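Local coordinates for protein omega-class glutathione S-transferase (PDB 3WD6) that binds glutathione and probably acts as a glutathione transferase and as a glutathione-dependent dehydroascorbate reductase, at residues Val32-Met35 with Tyr40-Arg43; Glu91-Val96 with Pro175-Tyr180; Leu108-Pro113 with Ala117-Ile122. One frame throughout, in Å; residues are numbered along the deposited sequence.

Contact 1 (Val32-Met35 with Tyr40-Arg43); sequences VYNM and YAQR. With GSH (glutathione), chain J.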
loop_
_atom_site.group_PDB
_atom_site.type_symbol
_atom_site.label_atom_id
_atom_site.label_comp_id
_atom_site.label_asym_id
_atom_site.label_seq_id
_atom_site.Cartn_x
_atom_site.Cartn_y
_atom_site.Cartn_z
ATOM N N VAL A 32 13.418 2.371 5.103
ATOM C CA VAL A 32 12.530 1.509 4.331
ATOM C C VAL A 32 13.096 1.261 2.939
ATOM O O VAL A 32 13.318 2.223 2.192
ATOM C CB VAL A 32 11.131 2.163 4.145
ATOM C CG1 VAL A 32 10.163 1.209 3.418
ATOM C CG2 VAL A 32 10.556 2.593 5.488
ATOM N N TYR A 33 13.309 -0.009 2.584
ATOM C CA TYR A 33 13.554 -0.362 1.179
ATOM C C TYR A 33 12.201 -0.410 0.477
ATOM O O TYR A 33 11.327 -1.223 0.823
ATOM C CB TYR A 33 14.345 -1.685 1.035
ATOM C CG TYR A 33 15.719 -1.538 1.643
ATOM C CD1 TYR A 33 16.747 -0.936 0.929
ATOM C CD2 TYR A 33 15.974 -1.931 2.960
ATOM C CE1 TYR A 33 17.999 -0.757 1.487
ATOM C CE2 TYR A 33 17.235 -1.753 3.530
ATOM C CZ TYR A 33 18.237 -1.164 2.785
ATOM O OH TYR A 33 19.485 -0.967 3.327
ATOM N N ASN A 34 12.033 0.476 -0.501
ATOM C CA ASN A 34 10.718 0.790 -1.050
ATOM C C ASN A 34 10.747 0.782 -2.572
ATOM O O ASN A 34 11.839 0.779 -3.167
ATOM C CB ASN A 34 10.367 2.209 -0.568
ATOM C CG ASN A 34 8.971 2.656 -0.958
ATOM O OD1 ASN A 34 7.979 1.940 -0.751
ATOM N ND2 ASN A 34 8.882 3.868 -1.514
ATOM N N MET A 35 9.570 0.762 -3.205
ATOM C CA MET A 35 9.466 1.367 -4.530
ATOM C C MET A 35 8.161 2.142 -4.635
ATOM O O MET A 35 7.108 1.670 -4.198
ATOM C CB MET A 35 9.719 0.396 -5.678
ATOM C CG MET A 35 8.512 -0.216 -6.275
ATOM S SD MET A 35 7.797 0.683 -7.695
ATOM C CE MET A 35 6.712 -0.656 -8.248
ATOM N N TYR A 40 2.324 -2.650 -1.708
ATOM C CA TYR A 40 2.701 -3.389 -0.502
ATOM C C TYR A 40 3.632 -2.551 0.355
ATOM O O TYR A 40 3.442 -2.433 1.575
ATOM C CB TYR A 40 3.309 -4.756 -0.837
ATOM C CG TYR A 40 2.280 -5.694 -1.406
ATOM C CD1 TYR A 40 1.358 -6.335 -0.575
ATOM C CD2 TYR A 40 2.186 -5.899 -2.781
ATOM C CE1 TYR A 40 0.390 -7.178 -1.097
ATOM C CE2 TYR A 40 1.217 -6.745 -3.316
ATOM C CZ TYR A 40 0.327 -7.382 -2.468
ATOM O OH TYR A 40 -0.639 -8.207 -3.000
ATOM N N ALA A 41 4.631 -1.955 -0.283
ATOM C CA ALA A 41 5.545 -1.076 0.430
ATOM C C ALA A 41 4.796 0.145 0.984
ATOM O O ALA A 41 5.175 0.683 2.032
ATOM C CB ALA A 41 6.679 -0.662 -0.479
ATOM N N GLN A 42 3.729 0.571 0.300
ATOM C CA GLN A 42 2.941 1.726 0.765
ATOM C C GLN A 42 2.363 1.508 2.179
ATOM O O GLN A 42 2.257 2.451 2.979
ATOM C CB GLN A 42 1.818 2.082 -0.213
ATOM C CG GLN A 42 1.111 3.388 0.136
ATOM C CD GLN A 42 0.013 3.753 -0.859
ATOM O OE1 GLN A 42 -0.258 2.994 -1.811
ATOM N NE2 GLN A 42 -0.638 4.913 -0.639
ATOM N N ARG A 43 1.993 0.264 2.476
ATOM C CA ARG A 43 1.545 -0.102 3.818
ATOM C C ARG A 43 2.538 0.343 4.874
ATOM O O ARG A 43 2.145 0.872 5.927
ATOM C CB ARG A 43 1.353 -1.618 3.921
ATOM C CG ARG A 43 0.142 -2.123 3.216
ATOM C CD ARG A 43 0.205 -3.606 3.118
ATOM N NE ARG A 43 -1.110 -4.186 2.868
ATOM C CZ ARG A 43 -1.326 -5.484 2.713
ATOM N NH1 ARG A 43 -0.294 -6.339 2.760
ATOM N NH2 ARG A 43 -2.573 -5.919 2.521
HETATM N N1 GSH J . 3.833 -10.460 0.482
HETATM C CA1 GSH J . 4.758 -9.345 0.245
HETATM C C1 GSH J . 4.493 -8.165 1.174
HETATM O O11 GSH J . 5.432 -7.357 1.517
HETATM O O12 GSH J . 3.311 -8.004 1.641
HETATM C CB1 GSH J . 4.659 -8.942 -1.220
HETATM C CG1 GSH J . 5.314 -7.669 -1.649
HETATM C CD1 GSH J . 5.522 -7.517 -3.136
HETATM O OE1 GSH J . 4.921 -8.211 -3.948
HETATM N N2 GSH J . 6.443 -6.538 -3.629
HETATM C CA2 GSH J . 6.619 -6.458 -5.083
HETATM C C2 GSH J . 8.031 -6.899 -5.400
HETATM O O2 GSH J . 8.947 -6.506 -4.686
HETATM C CB2 GSH J . 6.434 -5.053 -5.536
HETATM S SG2 GSH J . 4.800 -4.430 -5.693
HETATM N N3 GSH J . 8.287 -7.756 -6.538
HETATM C CA3 GSH J . 9.656 -8.174 -6.844
HETATM C C3 GSH J . 9.942 -8.467 -8.263
HETATM O O31 GSH J . 9.786 -7.565 -9.129
HETATM O O32 GSH J . 10.349 -9.609 -8.593
#
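Asn-34, the last residue of strand 31-34, brings its CA to 5.7 Å from the CA of Ala-41 in the first turn of helix 39-51, where the chain has just turned back on itself. The Ala-41 methyl points at the strand and is met by the Asn-34 side-chain amide through OD1. The modelled separation of OD1 from Ala-41 CB, 2.9 Å, is short enough to be doubtful in detail. CG of Asn-34 stands anti to the backbone N (chi1 -175°), which carries the amide over to the helix; its ND2 is bonded to Asn-59 OD1 and Tyr-224 OH.

Glutathione passes the start of the helix on the Tyr-40 side. Its CB1 stands over one face of the Tyr-40 ring, 4.0 Å from the plane and nearer the ring's border than its centre, and O12 of its glutamyl carboxylate comes within 3.4 Å of Tyr-40 CD1. Arg-43, extended from CG to NE, brings its guanidinium edge toward the same carboxylate; NH1 stays 4.1 Å from O12 and bonds instead to Ser-92 OG. This is the opening strand-helix pair of the thioredoxin-like beta-alpha-beta unit. The Tyr-40 ring packs on the aliphatic CB1, while the Arg-43 charge, though not bonded to O12, is likely to favour the carboxylate.

Contact 2 (Glu91-Val96 with Pro175-Tyr180); sequences ESLVTV and PGYADY. With GSH (glutathione), chain J.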
loop_
_atom_site.group_PDB
_atom_site.type_symbol
_atom_site.label_atom_id
_atom_site.label_comp_id
_atom_site.label_asym_id
_atom_site.label_seq_id
_atom_site.Cartn_x
_atom_site.Cartn_y
_atom_site.Cartn_z
ATOM N N GLU A 91 8.225 -8.361 4.322
ATOM C CA GLU A 91 6.805 -8.728 4.322
ATOM C C GLU A 91 6.016 -7.595 4.963
ATOM O O GLU A 91 6.108 -7.366 6.173
ATOM C CB GLU A 91 6.535 -10.063 5.016
ATOM C CG GLU A 91 7.030 -11.258 4.220
ATOM C CD GLU A 91 6.331 -11.376 2.882
ATOM O OE1 GLU A 91 5.074 -11.418 2.858
ATOM O OE2 GLU A 91 7.040 -11.424 1.848
ATOM N N SER A 92 5.261 -6.882 4.126
ATOM C CA SER A 92 4.640 -5.626 4.510
ATOM C C SER A 92 3.871 -5.700 5.829
ATOM O O SER A 92 4.052 -4.841 6.698
ATOM C CB SER A 92 3.733 -5.128 3.388
ATOM O OG SER A 92 2.637 -5.999 3.193
ATOM N N LEU A 93 3.016 -6.715 5.974
ATOM C CA LEU A 93 2.220 -6.856 7.191
ATOM C C LEU A 93 3.082 -7.225 8.392
ATOM O O LEU A 93 2.751 -6.898 9.540
ATOM C CB LEU A 93 1.109 -7.893 7.008
ATOM C CG LEU A 93 0.002 -7.519 6.009
ATOM C CD1 LEU A 93 -1.091 -8.587 5.995
ATOM C CD2 LEU A 93 -0.586 -6.127 6.348
ATOM N N VAL A 94 4.194 -7.907 8.137
ATOM C CA VAL A 94 5.118 -8.219 9.216
ATOM C C VAL A 94 5.782 -6.942 9.720
ATOM O O VAL A 94 5.928 -6.739 10.938
ATOM C CB VAL A 94 6.168 -9.231 8.771
ATOM C CG1 VAL A 94 7.212 -9.422 9.858
ATOM C CG2 VAL A 94 5.484 -10.559 8.420
ATOM N N THR A 95 6.160 -6.070 8.788
ATOM C CA THR A 95 6.824 -4.830 9.167
ATOM C C THR A 95 5.877 -3.933 9.961
ATOM O O THR A 95 6.241 -3.373 11.001
ATOM C CB THR A 95 7.346 -4.089 7.947
ATOM O OG1 THR A 95 6.244 -3.464 7.271
ATOM C CG2 THR A 95 8.051 -5.089 7.025
ATOM N N VAL A 96 4.650 -3.811 9.483
ATOM C CA VAL A 96 3.687 -2.955 10.168
ATOM C C VAL A 96 3.356 -3.451 11.574
ATOM O O VAL A 96 3.207 -2.639 12.491
ATOM C CB VAL A 96 2.411 -2.749 9.333
ATOM C CG1 VAL A 96 1.341 -2.061 10.158
ATOM C CG2 VAL A 96 2.759 -1.951 8.075
ATOM N N PRO A 175 -8.021 6.671 10.985
ATOM C CA PRO A 175 -7.731 5.399 10.298
ATOM C C PRO A 175 -6.736 4.561 11.105
ATOM O O PRO A 175 -5.833 5.104 11.751
ATOM C CB PRO A 175 -7.052 5.833 8.983
ATOM C CG PRO A 175 -7.146 7.349 8.931
ATOM C CD PRO A 175 -7.332 7.814 10.359
ATOM N N GLY A 176 -6.905 3.247 11.074
ATOM C CA GLY A 176 -6.001 2.356 11.762
ATOM C C GLY A 176 -5.454 1.295 10.820
ATOM O O GLY A 176 -5.360 1.521 9.600
ATOM N N TYR A 177 -5.116 0.135 11.381
ATOM C CA TYR A 177 -4.414 -0.908 10.645
ATOM C C TYR A 177 -5.246 -1.370 9.458
ATOM O O TYR A 177 -4.751 -1.440 8.330
ATOM C CB TYR A 177 -4.154 -2.064 11.593
ATOM C CG TYR A 177 -3.559 -3.313 10.998
ATOM C CD1 TYR A 177 -4.372 -4.290 10.420
ATOM C CD2 TYR A 177 -2.192 -3.560 11.077
ATOM C CE1 TYR A 177 -3.834 -5.479 9.923
ATOM C CE2 TYR A 177 -1.642 -4.744 10.581
ATOM C CZ TYR A 177 -2.467 -5.702 10.007
ATOM O OH TYR A 177 -1.919 -6.879 9.498
ATOM N N ALA A 178 -6.509 -1.680 9.734
ATOM C CA ALA A 178 -7.424 -2.173 8.720
ATOM C C ALA A 178 -7.529 -1.140 7.589
ATOM O O ALA A 178 -7.397 -1.478 6.401
ATOM C CB ALA A 178 -8.784 -2.454 9.338
ATOM N N ASP A 179 -7.741 0.120 7.957
ATOM C CA ASP A 179 -7.810 1.164 6.951
ATOM C C ASP A 179 -6.508 1.264 6.166
ATOM O O ASP A 179 -6.509 1.169 4.940
ATOM C CB ASP A 179 -8.130 2.511 7.585
ATOM C CG ASP A 179 -9.400 2.477 8.416
ATOM O OD1 ASP A 179 -10.514 2.519 7.819
ATOM O OD2 ASP A 179 -9.272 2.427 9.672
ATOM N N TYR A 180 -5.398 1.454 6.867
ATOM C CA TYR A 180 -4.130 1.693 6.184
ATOM C C TYR A 180 -3.685 0.505 5.351
ATOM O O TYR A 180 -3.069 0.692 4.292
ATOM C CB TYR A 180 -3.023 2.065 7.168
ATOM C CG TYR A 180 -3.148 3.475 7.710
ATOM C CD1 TYR A 180 -3.457 4.549 6.858
ATOM C CD2 TYR A 180 -2.990 3.736 9.073
ATOM C CE1 TYR A 180 -3.585 5.849 7.352
ATOM C CE2 TYR A 180 -3.120 5.028 9.577
ATOM C CZ TYR A 180 -3.413 6.086 8.710
ATOM O OH TYR A 180 -3.515 7.370 9.202
HETATM N N1 GSH J . 3.833 -10.460 0.482
HETATM C CA1 GSH J . 4.758 -9.345 0.245
HETATM C C1 GSH J . 4.493 -8.165 1.174
HETATM O O11 GSH J . 5.432 -7.357 1.517
HETATM O O12 GSH J . 3.311 -8.004 1.641
HETATM C CB1 GSH J . 4.659 -8.942 -1.220
HETATM C CG1 GSH J . 5.314 -7.669 -1.649
HETATM C CD1 GSH J . 5.522 -7.517 -3.136
HETATM O OE1 GSH J . 4.921 -8.211 -3.948
HETATM N N2 GSH J . 6.443 -6.538 -3.629
HETATM C CA2 GSH J . 6.619 -6.458 -5.083
HETATM C C2 GSH J . 8.031 -6.899 -5.400
HETATM O O2 GSH J . 8.947 -6.506 -4.686
HETATM C CB2 GSH J . 6.434 -5.053 -5.536
HETATM S SG2 GSH J . 4.800 -4.430 -5.693
HETATM N N3 GSH J . 8.287 -7.756 -6.538
HETATM C CA3 GSH J . 9.656 -8.174 -6.844
HETATM C C3 GSH J . 9.942 -8.467 -8.263
HETATM O O31 GSH J . 9.786 -7.565 -9.129
HETATM O O32 GSH J . 10.349 -9.609 -8.593
#
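Leu-93 CD2 and Val-96 CG1 meet the ring of Tyr-177 obliquely, and one face of the Tyr-180 ring carries Pro-175 CB, which lies 3.6 Å off the plane and displaced from the ring centre. The Tyr-177 side chain does the bridging: CG anti to the backbone N (chi1 174°) sends the ring across to helix 92-102. Leu-93 crosses it at about a right angle, its CD2 3.5 Å from Tyr-177 OH, while Val-96 CG1 packs 3.9 Å from Tyr-177 CD2. Met-181 also packs on both Leu-93 and Val-96.

At the helix starts the chemistry is polar. Gly-176 N donates to Asp-179 OD2 (2.9 Å, 170°) on the anti side of the carboxylate, one half of a capping box whose other half a glycine cannot supply. On the other helix, Ser-92 grips the glutamyl carboxylate of glutathione twice, N to O11 (2.7 Å) and OG to O12 (2.6 Å), so the helix N-terminus faces the negative charge. Glu-91 OE1 accepts from the ligand amine N1 at 2.8 Å. A gamma-glutamyl site at this helix start, with apolar packing that begins at the very next residue and continues a turn on, against a helix of the all-helical domain, is characteristic of the two-domain glutathione transferase fold.

Contact 3 (Leu108-Pro113 with Ala117-Ile122); sequences LLPQDP and ALDKII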
loop_
_atom_site.group_PDB
_atom_site.type_symbol
_atom_site.label_atom_id
_atom_site.label_comp_id
_atom_site.label_asym_id
_atom_site.label_seq_id
_atom_site.Cartn_x
_atom_site.Cartn_y
_atom_site.Cartn_z
ATOM N N LEU A 108 -1.941 1.171 15.828
ATOM C CA LEU A 108 -2.713 0.854 14.635
ATOM C C LEU A 108 -3.653 -0.328 14.850
ATOM O O LEU A 108 -4.782 -0.340 14.337
ATOM C CB LEU A 108 -1.779 0.590 13.455
ATOM C CG LEU A 108 -0.936 1.825 13.144
ATOM C CD1 LEU A 108 0.029 1.569 11.991
ATOM C CD2 LEU A 108 -1.853 3.031 12.869
ATOM N N LEU A 109 -3.185 -1.317 15.605
ATOM C CA LEU A 109 -3.988 -2.497 15.867
ATOM C C LEU A 109 -4.752 -2.328 17.180
ATOM O O LEU A 109 -4.192 -1.854 18.180
ATOM C CB LEU A 109 -3.101 -3.750 15.906
ATOM C CG LEU A 109 -2.683 -4.341 14.544
ATOM C CD1 LEU A 109 -1.472 -5.267 14.650
ATOM C CD2 LEU A 109 -3.855 -5.079 13.875
ATOM N N PRO A 110 -6.050 -2.686 17.168
ATOM C CA PRO A 110 -6.858 -2.798 18.390
ATOM C C PRO A 110 -6.107 -3.592 19.452
ATOM O O PRO A 110 -5.446 -4.610 19.128
ATOM C CB PRO A 110 -8.064 -3.625 17.932
ATOM C CG PRO A 110 -8.234 -3.287 16.489
ATOM C CD PRO A 110 -6.829 -3.006 15.951
ATOM N N GLN A 111 -6.205 -3.144 20.702
ATOM C CA GLN A 111 -5.621 -3.895 21.818
ATOM C C GLN A 111 -6.402 -5.189 22.095
ATOM O O GLN A 111 -5.811 -6.232 22.360
ATOM C CB GLN A 111 -5.516 -3.022 23.077
ATOM C CG GLN A 111 -4.148 -2.280 23.247
ATOM C CD GLN A 111 -3.924 -1.095 22.269
ATOM O OE1 GLN A 111 -4.720 -0.854 21.344
ATOM N NE2 GLN A 111 -2.831 -0.354 22.484
ATOM N N ASP A 112 -7.726 -5.126 22.011
ATOM C CA ASP A 112 -8.551 -6.314 22.256
ATOM C C ASP A 112 -8.358 -7.398 21.185
ATOM O O ASP A 112 -8.544 -7.140 19.983
ATOM C CB ASP A 112 -10.033 -5.935 22.352
ATOM C CG ASP A 112 -10.924 -7.151 22.367
ATOM O OD1 ASP A 112 -10.834 -7.919 23.354
ATOM O OD2 ASP A 112 -11.697 -7.357 21.394
ATOM N N PRO A 113 -7.998 -8.618 21.605
ATOM C CA PRO A 113 -7.589 -9.627 20.611
ATOM C C PRO A 113 -8.666 -9.914 19.567
ATOM O O PRO A 113 -8.356 -10.154 18.391
ATOM C CB PRO A 113 -7.311 -10.871 21.461
ATOM C CG PRO A 113 -6.958 -10.318 22.812
ATOM C CD PRO A 113 -7.861 -9.118 22.983
ATOM N N ALA A 117 -8.321 -9.363 15.577
ATOM C CA ALA A 117 -8.565 -10.419 14.599
ATOM C C ALA A 117 -9.449 -9.908 13.474
ATOM O O ALA A 117 -9.134 -10.111 12.296
ATOM C CB ALA A 117 -9.192 -11.645 15.257
ATOM N N LEU A 118 -10.561 -9.268 13.842
ATOM C CA LEU A 118 -11.489 -8.686 12.872
ATOM C C LEU A 118 -10.772 -7.756 11.897
ATOM O O LEU A 118 -11.010 -7.804 10.687
ATOM C CB LEU A 118 -12.590 -7.915 13.588
ATOM C CG LEU A 118 -13.802 -8.721 14.057
ATOM C CD1 LEU A 118 -13.442 -10.196 14.227
ATOM C CD2 LEU A 118 -14.391 -8.124 15.340
ATOM N N ASP A 119 -9.890 -6.909 12.411
ATOM C CA ASP A 119 -9.107 -6.065 11.526
ATOM C C ASP A 119 -8.301 -6.867 10.513
ATOM O O ASP A 119 -8.293 -6.525 9.334
ATOM C CB ASP A 119 -8.203 -5.143 12.324
ATOM C CG ASP A 119 -8.868 -3.830 12.633
ATOM O OD1 ASP A 119 -10.127 -3.766 12.550
ATOM O OD2 ASP A 119 -8.131 -2.863 12.936
ATOM N N LYS A 120 -7.649 -7.941 10.952
ATOM C CA LYS A 120 -6.830 -8.740 10.039
ATOM C C LYS A 120 -7.704 -9.440 8.992
ATOM O O LYS A 120 -7.326 -9.548 7.816
ATOM C CB LYS A 120 -5.974 -9.760 10.807
ATOM C CG LYS A 120 -5.225 -9.169 12.004
ATOM C CD LYS A 120 -4.019 -10.023 12.392
ATOM C CE LYS A 120 -3.019 -9.183 13.212
ATOM N NZ LYS A 120 -1.613 -9.717 13.213
ATOM N N ILE A 121 -8.881 -9.896 9.423
ATOM C CA ILE A 121 -9.862 -10.466 8.508
ATOM C C ILE A 121 -10.217 -9.440 7.433
ATOM O O ILE A 121 -10.129 -9.711 6.225
ATOM C CB ILE A 121 -11.120 -10.950 9.282
ATOM C CG1 ILE A 121 -10.736 -12.194 10.105
ATOM C CG2 ILE A 121 -12.297 -11.234 8.331
ATOM C CD1 ILE A 121 -11.766 -12.643 11.145
ATOM N N ILE A 122 -10.601 -8.248 7.865
ATOM C CA ILE A 122 -10.877 -7.188 6.914
ATOM C C ILE A 122 -9.754 -7.032 5.878
ATOM O O ILE A 122 -10.019 -7.013 4.678
ATOM C CB ILE A 122 -11.147 -5.878 7.638
ATOM C CG1 ILE A 122 -12.531 -5.965 8.298
ATOM C CG2 ILE A 122 -11.067 -4.699 6.651
ATOM C CD1 ILE A 122 -12.751 -4.951 9.416
#
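Pro-113 O accepts from Ala-117 N (2.9 Å, N-H...O angle 155°) in the opening turn of helix 113-125, a helix N-terminus with Asp-112 as N-cap and Pro-113 as the first helical residue. The segment 108-113 comes out of the thioredoxin-like domain and runs into this first long helix of the helical domain.

A second hydrogen bond helps to fix the turn. Asp-112 OD2 takes the backbone N of Lys-115, a side-chain cap on an amide that has no earlier turn to bond to.

Charge is settled mostly outside the contact. Asp-119 forms a salt bridge through OD1 with Arg-165 NH1, whereas its OD2 lies close to Asp-171 OD1, a pairing of like charges that might raise the pKa of one of them, although Arg-165 probably offsets this for Asp-119. Lys-120 salt-bridges through NZ to Glu-97 OE2; its chain is nearly fully stretched from chi2 (-158°) onward, and this takes the aliphatic part past Leu-109.

Packing closes the remainder. Leu-109 CD2 touches Lys-120 CE at 4.2 Å, and its side chain also rests on Tyr-177. The Pro-110 and Asp-119 side chains cross at a slant, with Pro-110 CG 3.6 Å from Asp-119 OD2. With a glycine here in place of Pro-110 the ring is gone, and the Asp-119 carboxylate would probably lose its cover on this side and the loop gain freedom to flex. The nearest approach of the proline ring is made by Pro-110 CD, 3.3 Å from Asp-119 OD2.

Along the chain contact 1 closes first, within the thioredoxin-like domain; contact 2 then opens on helix 92-102 and closes 79 residues later on helix 177-189, with contact 3 nested inside that loop. In space they form a row: the centres of contacts 1 and 2 lie about 11 Å apart, those of 2 and 3 about 10 Å, those of 1 and 3 about 22 Å. Helix 39-51 packs on the start of helix 92-102, Arg-43 against Leu-93 for instance, joining the first two, which both touch glutathione. Tyr-177 N meets Leu-108 O between the second and third. The row thus runs from the ligand site, through the domain interface, to the connection leading into helix 113-125, tying the glutathione pocket to the helical domain.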